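Local coordinates for oxysterol-binding protein homolog 3 (PDB 4IC4) that carries sterols and phospholipids between membranes through its OSBP-related domain, which binds phosphatidylinositol 4-phosphate in phosphoinositide-coupled directional transport, at residues E216-F221 / H232-A238; P68-Q73 / T302-N306; P122-E126 / I393-W397. All coordinates share one frame; numbering follows the deposited sequence.

Contact 1: residues E216-F221 / H232-A238; sequences EPVNEF and HILFDKA
Phe235 slots between two bumps. Pro217 from the partner strand lies over one face of its ring, with Pro217 CB 3.6 Å from the ring centroid in a CH-pi contact, and Ile233 CG2 from its own strand covers the opposite face near the rim. With CG anti to the carbonyl carbon (chi1 -62°), the Phe235 ring also reaches the neighbouring ring, Phe235 CE2 lying 3.9 Å from Phe221 CD2. Phe221 in turn carries Ile233 CD1 over one face, while its CE2 presses on Ile233 CB at 3.6 Å. With an alanine here in place of Phe235, Pro217 would probably lose the ring it lies on, and a gap would open beside Phe221. In this hairpin of the OSBP-related domain's beta-barrel wall, Phe221 and Ile233 exchange two backbone hydrogen bonds, and Phe235 N reaches Asn219 O at 3.2 Å. A water donates to both Asn219 O and Phe235 O. Glu220, on the other face from Phe221, brings OE1 in plane to the edge of His232, a weak bond of 2.7 Å to NE2. Chemically, packing on the face of Phe221 and Ile233 is apolar, against helix 94-104 and nearby loops; the other face holds a weak polar pair.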
loop_
_atom_site.group_PDB
_atom_site.type_symbol
_atom_site.label_atom_id
_atom_site.label_comp_id
_atom_site.label_asym_id
_atom_site.label_seq_id
_atom_site.Cartn_x
_atom_site.Cartn_y
_atom_site.Cartn_z
ATOM N N GLU A 216 -9.774 -1.697 11.814
ATOM C CA GLU A 216 -9.173 -0.863 12.844
ATOM C C GLU A 216 -7.821 -1.448 13.236
ATOM O O GLU A 216 -7.627 -2.667 13.226
ATOM C CB GLU A 216 -10.088 -0.782 14.074
ATOM C CG GLU A 216 -10.151 -2.054 14.907
ATOM C CD GLU A 216 -11.113 -1.948 16.080
ATOM O OE1 GLU A 216 -11.019 -2.787 17.000
ATOM O OE2 GLU A 216 -11.968 -1.035 16.078
ATOM N N PRO A 217 -6.850 -0.582 13.559
ATOM C CA PRO A 217 -5.527 -1.060 13.956
ATOM C C PRO A 217 -5.611 -1.578 15.386
ATOM O O PRO A 217 -6.488 -1.168 16.150
ATOM C CB PRO A 217 -4.662 0.191 13.842
ATOM C CG PRO A 217 -5.614 1.275 14.224
ATOM C CD PRO A 217 -6.879 0.889 13.488
ATOM N N VAL A 218 -4.708 -2.481 15.746
ATOM C CA VAL A 218 -4.695 -3.040 17.092
ATOM C C VAL A 218 -3.281 -3.134 17.641
ATOM O O VAL A 218 -2.302 -2.993 16.906
ATOM C CB VAL A 218 -5.328 -4.453 17.129
ATOM C CG1 VAL A 218 -6.797 -4.377 16.756
ATOM C CG2 VAL A 218 -4.582 -5.386 16.182
ATOM N N ASN A 219 -3.186 -3.369 18.945
ATOM C CA ASN A 219 -1.902 -3.504 19.613
ATOM C C ASN A 219 -1.031 -2.262 19.468
ATOM O O ASN A 219 -1.510 -1.140 19.614
ATOM C CB ASN A 219 -1.171 -4.740 19.078
ATOM C CG ASN A 219 -1.878 -6.037 19.436
ATOM O OD1 ASN A 219 -1.579 -7.095 18.883
ATOM N ND2 ASN A 219 -2.816 -5.958 20.374
ATOM N N GLU A 220 0.247 -2.467 19.170
ATOM C CA GLU A 220 1.187 -1.362 19.041
ATOM C C GLU A 220 2.313 -1.716 18.077
ATOM O O GLU A 220 2.397 -2.843 17.591
ATOM C CB GLU A 220 1.791 -1.061 20.413
ATOM C CG GLU A 220 2.670 -2.194 20.933
ATOM C CD GLU A 220 2.489 -2.458 22.416
ATOM O OE1 GLU A 220 2.736 -1.541 23.226
ATOM O OE2 GLU A 220 2.095 -3.590 22.772
ATOM N N PHE A 221 3.175 -0.742 17.805
ATOM C CA PHE A 221 4.331 -0.952 16.942
ATOM C C PHE A 221 5.314 0.187 17.175
ATOM O O PHE A 221 4.936 1.245 17.688
ATOM C CB PHE A 221 3.917 -1.059 15.462
ATOM C CG PHE A 221 3.729 0.258 14.763
ATOM C CD1 PHE A 221 4.732 0.769 13.942
ATOM C CD2 PHE A 221 2.536 0.961 14.882
ATOM C CE1 PHE A 221 4.545 1.960 13.242
ATOM C CE2 PHE A 221 2.338 2.154 14.188
ATOM C CZ PHE A 221 3.342 2.656 13.366
ATOM N N HIS A 232 7.018 4.827 20.086
ATOM C CA HIS A 232 6.090 3.770 20.454
ATOM C C HIS A 232 4.659 4.221 20.190
ATOM O O HIS A 232 4.160 5.145 20.832
ATOM C CB HIS A 232 6.291 3.419 21.933
ATOM C CG HIS A 232 5.458 2.271 22.407
ATOM N ND1 HIS A 232 4.146 2.417 22.804
ATOM C CD2 HIS A 232 5.750 0.957 22.544
ATOM C CE1 HIS A 232 3.667 1.241 23.168
ATOM N NE2 HIS A 232 4.620 0.338 23.019
ATOM N N ILE A 233 4.005 3.568 19.234
ATOM C CA ILE A 233 2.633 3.905 18.870
ATOM C C ILE A 233 1.668 2.878 19.439
ATOM O O ILE A 233 1.782 1.689 19.150
ATOM C CB ILE A 233 2.444 3.941 17.331
ATOM C CG1 ILE A 233 3.368 4.987 16.704
ATOM C CG2 ILE A 233 1.002 4.271 16.990
ATOM C CD1 ILE A 233 4.806 4.545 16.565
ATOM N N LEU A 234 0.724 3.339 20.251
ATOM C CA LEU A 234 -0.265 2.449 20.847
ATOM C C LEU A 234 -1.670 2.861 20.433
ATOM O O LEU A 234 -2.064 4.014 20.597
ATOM C CB LEU A 234 -0.150 2.458 22.376
ATOM C CG LEU A 234 -0.285 3.791 23.114
ATOM C CD1 LEU A 234 -0.449 3.529 24.603
ATOM C CD2 LEU A 234 0.935 4.659 22.855
ATOM N N PHE A 235 -2.422 1.913 19.888
ATOM C CA PHE A 235 -3.782 2.180 19.446
ATOM C C PHE A 235 -4.789 1.899 20.556
ATOM O O PHE A 235 -4.617 0.961 21.336
ATOM C CB PHE A 235 -4.096 1.327 18.216
ATOM C CG PHE A 235 -3.210 1.626 17.041
ATOM C CD1 PHE A 235 -3.418 2.765 16.270
ATOM C CD2 PHE A 235 -2.139 0.797 16.735
ATOM C CE1 PHE A 235 -2.568 3.075 15.211
ATOM C CE2 PHE A 235 -1.285 1.100 15.679
ATOM C CZ PHE A 235 -1.501 2.239 14.918
ATOM N N ASP A 236 -5.835 2.717 20.623
ATOM C CA ASP A 236 -6.871 2.552 21.641
ATOM C C ASP A 236 -7.529 1.186 21.516
ATOM O O ASP A 236 -7.735 0.688 20.410
ATOM C CB ASP A 236 -7.947 3.630 21.498
ATOM C CG ASP A 236 -7.445 5.014 21.853
ATOM O OD1 ASP A 236 -6.292 5.139 22.314
ATOM O OD2 ASP A 236 -8.217 5.981 21.673
ATOM N N LYS A 237 -7.869 0.580 22.649
ATOM C CA LYS A 237 -8.516 -0.723 22.611
ATOM C C LYS A 237 -10.028 -0.568 22.513
ATOM O O LYS A 237 -10.634 0.205 23.251
ATOM C CB LYS A 237 -8.166 -1.548 23.851
ATOM C CG LYS A 237 -8.757 -2.951 23.805
ATOM C CD LYS A 237 -8.319 -3.805 24.980
ATOM C CE LYS A 237 -8.949 -5.189 24.904
ATOM N NZ LYS A 237 -8.572 -5.912 23.657
ATOM N N ALA A 238 -10.628 -1.310 21.589
ATOM C CA ALA A 238 -12.069 -1.270 21.384
ATOM C C ALA A 238 -12.529 -2.597 20.796
ATOM O O ALA A 238 -12.022 -3.033 19.762
ATOM C CB ALA A 238 -12.430 -0.127 20.444
HETATM O O HOH W 1 -7.149 -1.342 18.794
HETATM O O HOH W 2 -3.726 -1.584 21.935
#

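Contact 2: residues P68-Q73 / T302-N306; sequences PISILQ and TANLN
Gln73 reaches across toward Leu305 and Asn306 with its amide. Leu305 comes in alongside the first turn of helix 71-76: its CD1 lies 4.0 Å from Gln73 CB and 3.4 Å from Gln73 O, so one methyl covers both the root of the glutamine and its carbonyl. Beyond CG the Gln73 chain is extended, which carries the amide away from Leu305 CD1 and on toward the end of the partner segment. There the amides of Gln73 and Asn306 stand nearly perpendicular, their planes 82° apart. Gln73 NE2 makes a weak hydrogen bond with Leu305 O at 3.4 Å, well off straight. The other end of the amide is turned back into its own segment: Ser70 N donates to Gln73 OE1 at 2.8 Å, in the carbonyl plane and on a lone pair. The return bond, from Gln73 N to Ser70 OG, is weak at 3.4 Å, and the two make a capping box at the start of helix 71-76. Ser70 OG is also hydrogen-bonded to Ser321 OG. Ile69 CD1 points at the methyls of helix 300-305, crossing Thr302 at about a right angle, with Thr302 CG2 at 4.2 Å and Leu305 CD1 at 4.3 Å. Thr302 gives its OG1 to Glu77. Phe128 of strand 127-132 packs on both Gln73 and Leu305. All six touching residues are buried, and the contact ties two helices of the OSBP-related domain that are far apart in sequence. The side chain of Ile69 is about 9 Å from that of Lys118, which binds the phosphoinositide. Chemically, the Ser70 bond fixes the rotation of the Gln73 amide, so its NH2 is directed at the partner segment, where the weak bond to Leu305 O is joined by apolar contacts of Ile69, Thr302 and Leu305.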
loop_
_atom_site.group_PDB
_atom_site.type_symbol
_atom_site.label_atom_id
_atom_site.label_comp_id
_atom_site.label_asym_id
_atom_site.label_seq_id
_atom_site.Cartn_x
_atom_site.Cartn_y
_atom_site.Cartn_z
ATOM N N PRO A 68 -11.105 -1.579 -8.041
ATOM C CA PRO A 68 -10.287 -1.392 -9.244
ATOM C C PRO A 68 -8.817 -0.980 -9.174
ATOM O O PRO A 68 -8.401 -0.053 -9.864
ATOM C CB PRO A 68 -11.125 -0.422 -10.076
ATOM C CG PRO A 68 -11.753 0.435 -9.036
ATOM C CD PRO A 68 -12.160 -0.552 -7.957
ATOM N N ILE A 69 -8.040 -1.673 -8.351
ATOM C CA ILE A 69 -6.594 -1.435 -8.262
ATOM C C ILE A 69 -5.930 -2.756 -7.883
ATOM O O ILE A 69 -6.598 -3.677 -7.404
ATOM C CB ILE A 69 -6.183 -0.362 -7.199
ATOM C CG1 ILE A 69 -6.641 -0.782 -5.803
ATOM C CG2 ILE A 69 -6.707 1.011 -7.598
ATOM C CD1 ILE A 69 -6.010 0.058 -4.703
ATOM N N SER A 70 -4.625 -2.863 -8.123
ATOM C CA SER A 70 -3.886 -4.076 -7.777
ATOM C C SER A 70 -3.254 -3.895 -6.401
ATOM O O SER A 70 -3.229 -2.785 -5.865
ATOM C CB SER A 70 -2.783 -4.351 -8.803
ATOM O OG SER A 70 -1.708 -3.438 -8.641
ATOM N N ILE A 71 -2.731 -4.975 -5.828
ATOM C CA ILE A 71 -2.108 -4.862 -4.511
ATOM C C ILE A 71 -0.889 -3.941 -4.572
ATOM O O ILE A 71 -0.579 -3.250 -3.603
ATOM C CB ILE A 71 -1.687 -6.239 -3.958
ATOM C CG1 ILE A 71 -2.928 -7.112 -3.761
ATOM C CG2 ILE A 71 -0.946 -6.066 -2.626
ATOM C CD1 ILE A 71 -2.625 -8.498 -3.227
ATOM N N LEU A 72 -0.194 -3.923 -5.707
ATOM C CA LEU A 72 0.963 -3.042 -5.840
ATOM C C LEU A 72 0.499 -1.596 -5.695
ATOM O O LEU A 72 1.172 -0.776 -5.069
ATOM C CB LEU A 72 1.636 -3.230 -7.201
ATOM C CG LEU A 72 2.276 -4.596 -7.469
ATOM C CD1 LEU A 72 2.761 -4.654 -8.917
ATOM C CD2 LEU A 72 3.430 -4.824 -6.507
ATOM N N GLN A 73 -0.657 -1.285 -6.277
ATOM C CA GLN A 73 -1.204 0.061 -6.187
ATOM C C GLN A 73 -1.661 0.360 -4.751
ATOM O O GLN A 73 -1.437 1.459 -4.238
ATOM C CB GLN A 73 -2.348 0.222 -7.200
ATOM C CG GLN A 73 -1.824 0.192 -8.640
ATOM C CD GLN A 73 -2.912 0.138 -9.694
ATOM O OE1 GLN A 73 -3.799 -0.716 -9.651
ATOM N NE2 GLN A 73 -2.835 1.044 -10.666
ATOM N N THR A 302 -6.079 7.411 -4.240
ATOM C CA THR A 302 -6.412 6.066 -4.706
ATOM C C THR A 302 -6.980 6.126 -6.121
ATOM O O THR A 302 -6.615 5.333 -6.986
ATOM C CB THR A 302 -7.484 5.396 -3.826
ATOM O OG1 THR A 302 -7.210 5.650 -2.445
ATOM C CG2 THR A 302 -7.497 3.886 -4.073
ATOM N N ALA A 303 -7.888 7.073 -6.341
ATOM C CA ALA A 303 -8.530 7.236 -7.637
ATOM C C ALA A 303 -7.552 7.575 -8.751
ATOM O O ALA A 303 -7.825 7.321 -9.926
ATOM C CB ALA A 303 -9.609 8.311 -7.542
ATOM N N ASN A 304 -6.408 8.143 -8.381
ATOM C CA ASN A 304 -5.399 8.528 -9.356
ATOM C C ASN A 304 -4.371 7.453 -9.673
ATOM O O ASN A 304 -3.633 7.571 -10.649
ATOM C CB ASN A 304 -4.684 9.797 -8.882
ATOM C CG ASN A 304 -5.567 11.021 -8.980
ATOM O OD1 ASN A 304 -6.443 11.088 -9.844
ATOM N ND2 ASN A 304 -5.334 12.003 -8.116
ATOM N N LEU A 305 -4.339 6.402 -8.862
ATOM C CA LEU A 305 -3.379 5.317 -9.047
ATOM C C LEU A 305 -3.432 4.630 -10.407
ATOM O O LEU A 305 -2.395 4.375 -11.028
ATOM C CB LEU A 305 -3.578 4.259 -7.955
ATOM C CG LEU A 305 -3.180 4.632 -6.524
ATOM C CD1 LEU A 305 -3.755 3.601 -5.567
ATOM C CD2 LEU A 305 -1.661 4.714 -6.402
ATOM N N ASN A 306 -4.640 4.333 -10.873
ATOM C CA ASN A 306 -4.800 3.616 -12.132
ATOM C C ASN A 306 -4.999 4.490 -13.359
ATOM O O ASN A 306 -5.400 3.991 -14.412
ATOM C CB ASN A 306 -5.967 2.628 -12.025
ATOM C CG ASN A 306 -5.808 1.429 -12.945
ATOM O OD1 ASN A 306 -6.781 0.941 -13.530
ATOM N ND2 ASN A 306 -4.581 0.937 -13.065
#

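Contact 3: residues P122-E126 / I393-W397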
loop_
_atom_site.group_PDB
_atom_site.type_symbol
_atom_site.label_atom_id
_atom_site.label_comp_id
_atom_site.label_asym_id
_atom_site.label_seq_id
_atom_site.Cartn_x
_atom_site.Cartn_y
_atom_site.Cartn_z
ATOM N N PRO A 122 -1.816 -9.099 -7.938
ATOM C CA PRO A 122 -0.969 -8.866 -9.109
ATOM C C PRO A 122 -0.450 -10.191 -9.657
ATOM O O PRO A 122 -0.441 -11.206 -8.962
ATOM C CB PRO A 122 0.171 -8.015 -8.553
ATOM C CG PRO A 122 -0.427 -7.360 -7.342
ATOM C CD PRO A 122 -1.251 -8.463 -6.738
ATOM N N LEU A 123 -0.025 -10.175 -10.911
ATOM C CA LEU A 123 0.540 -11.363 -11.522
ATOM C C LEU A 123 2.031 -11.345 -11.200
ATOM O O LEU A 123 2.599 -10.288 -10.935
ATOM C CB LEU A 123 0.364 -11.312 -13.039
ATOM C CG LEU A 123 -1.078 -11.214 -13.531
ATOM C CD1 LEU A 123 -1.085 -11.010 -15.040
ATOM C CD2 LEU A 123 -1.841 -12.478 -13.146
ATOM N N LEU A 124 2.664 -12.511 -11.187
ATOM C CA LEU A 124 4.095 -12.540 -10.957
ATOM C C LEU A 124 4.721 -11.698 -12.079
ATOM O O LEU A 124 4.361 -11.841 -13.249
ATOM C CB LEU A 124 4.616 -13.976 -11.020
ATOM C CG LEU A 124 6.129 -14.162 -10.907
ATOM C CD1 LEU A 124 6.636 -13.650 -9.567
ATOM C CD2 LEU A 124 6.444 -15.641 -11.057
ATOM N N ALA A 125 5.640 -10.813 -11.707
ATOM C CA ALA A 125 6.342 -9.940 -12.647
ATOM C C ALA A 125 5.537 -8.709 -13.051
ATOM O O ALA A 125 5.996 -7.901 -13.858
ATOM C CB ALA A 125 6.787 -10.722 -13.885
ATOM N N GLU A 126 4.329 -8.576 -12.513
ATOM C CA GLU A 126 3.536 -7.385 -12.783
ATOM C C GLU A 126 4.282 -6.257 -12.060
ATOM O O GLU A 126 4.919 -6.479 -11.025
ATOM C CB GLU A 126 2.121 -7.538 -12.208
ATOM C CG GLU A 126 1.236 -6.303 -12.360
ATOM C CD GLU A 126 -0.210 -6.568 -11.964
ATOM O OE1 GLU A 126 -0.907 -5.616 -11.553
ATOM O OE2 GLU A 126 -0.655 -7.731 -12.072
ATOM N N ILE A 393 10.947 -7.793 -22.354
ATOM C CA ILE A 393 9.859 -7.941 -21.394
ATOM C C ILE A 393 8.670 -8.594 -22.090
ATOM O O ILE A 393 8.116 -8.042 -23.043
ATOM C CB ILE A 393 9.423 -6.570 -20.841
ATOM C CG1 ILE A 393 10.623 -5.847 -20.223
ATOM C CG2 ILE A 393 8.300 -6.750 -19.828
ATOM C CD1 ILE A 393 11.301 -6.592 -19.086
ATOM N N SER A 394 8.279 -9.771 -21.613
ATOM C CA SER A 394 7.162 -10.490 -22.211
ATOM C C SER A 394 5.811 -9.922 -21.810
ATOM O O SER A 394 5.693 -9.191 -20.824
ATOM C CB SER A 394 7.215 -11.962 -21.809
ATOM O OG SER A 394 7.008 -12.105 -20.415
ATOM N N GLN A 395 4.795 -10.260 -22.593
ATOM C CA GLN A 395 3.432 -9.826 -22.326
ATOM C C GLN A 395 2.793 -10.866 -21.408
ATOM O O GLN A 395 2.695 -12.042 -21.763
ATOM C CB GLN A 395 2.642 -9.732 -23.634
ATOM C CG GLN A 395 3.180 -8.693 -24.602
ATOM C CD GLN A 395 2.848 -7.274 -24.189
ATOM O OE1 GLN A 395 3.449 -6.319 -24.681
ATOM N NE2 GLN A 395 1.880 -7.125 -23.290
ATOM N N LEU A 396 2.364 -10.441 -20.225
ATOM C CA LEU A 396 1.744 -11.360 -19.278
ATOM C C LEU A 396 0.311 -11.692 -19.697
ATOM O O LEU A 396 -0.259 -12.689 -19.256
ATOM C CB LEU A 396 1.761 -10.752 -17.874
ATOM C CG LEU A 396 3.151 -10.412 -17.322
ATOM C CD1 LEU A 396 3.013 -9.691 -15.989
ATOM C CD2 LEU A 396 3.972 -11.689 -17.163
ATOM N N TRP A 397 -0.265 -10.854 -20.553
ATOM C CA TRP A 397 -1.624 -11.063 -21.047
ATOM C C TRP A 397 -1.748 -10.505 -22.460
ATOM O O TRP A 397 -0.824 -9.868 -22.963
ATOM C CB TRP A 397 -2.643 -10.379 -20.129
ATOM C CG TRP A 397 -2.422 -8.908 -19.982
ATOM C CD1 TRP A 397 -2.772 -7.926 -20.873
ATOM C CD2 TRP A 397 -1.736 -8.250 -18.913
ATOM N NE1 TRP A 397 -2.338 -6.703 -20.423
ATOM C CE2 TRP A 397 -1.698 -6.871 -19.224
ATOM C CE3 TRP A 397 -1.144 -8.691 -17.722
ATOM C CZ2 TRP A 397 -1.091 -5.932 -18.385
ATOM C CZ3 TRP A 397 -0.540 -7.755 -16.889
ATOM C CH2 TRP A 397 -0.518 -6.391 -17.227
ATOM O OXT TRP A 397 -2.824 -10.718 -23.058
#
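The backbone from Leu123 to Glu126 forms a type II beta turn that faces Leu396 and Trp397. Glu126 N closes the turn on Leu123 O at 2.9 Å, and Ala125 takes the positive phi (81°) of its third position. The turn links strands 118-120 and 127-132 of the OSBP-related domain, and the tail, after helix 381-386, is extended at Ile393-Gln395 and bends at Leu396. The CA atoms of Glu126 and Leu396 are the nearest across the pair, 7.8 Å apart, and no hydrogen bond spans the segments, so the side chains of Leu396 and Trp397 do the joining, against backbone and side chains of the turn. Leu396 puts its branched end over the turn, with CD1 3.7 Å from Leu124 O and close to Glu126 N, while CD2 faces Ala125 CB. Trp397 has CG between its backbone N and carbonyl carbon (chi1 58°), which swings the indole beside Leu123. The ring offers its edge: Leu123 CD1 lies near the indole plane, 3.5 Å from Trp397 CE3. Leu123 and Trp397 both rest on Leu345 of helix 335-354. That helix carries Gln349, a phosphoinositide-binding residue whose OE1 is hydrogen-bonded to Leu124 N, and the side chain of Leu124 comes within about 4 Å of that of His146, another such residue. The turn is tied to the carboxylate of Glu126, whose OE1 meets Ser321 OG and whose OE2 forms a salt bridge with Arg324. That same OE2 accepts from Leu123 N at 2.8 Å, the nitrogen standing 39° out of the carboxylate plane.

Overall arrangement
Along the chain the order is 68-73, 122-126, 216-221, 232-238, 302-306 and 393-397. Contacts 2 and 3 therefore alternate their segments, and the hairpin of contact 1 falls within the span of each. Contacts 2 and 3, with centres about 17 Å apart, touch where helix 71-76 packs on the turn: Leu72 CD1 is 3.5 Å from Glu126 O. Contact 1 lies apart on the beta barrel, its centre about 27 Å from that of contact 2 and 37 Å from that of contact 3. Helix 71-76 thus bridges helix 300-305 and the turn, which the C-terminal tail covers; contact 3 adjoins phosphoinositide-binding residues and contact 2 lies somewhat farther off, whereas contact 1 is barrel wall.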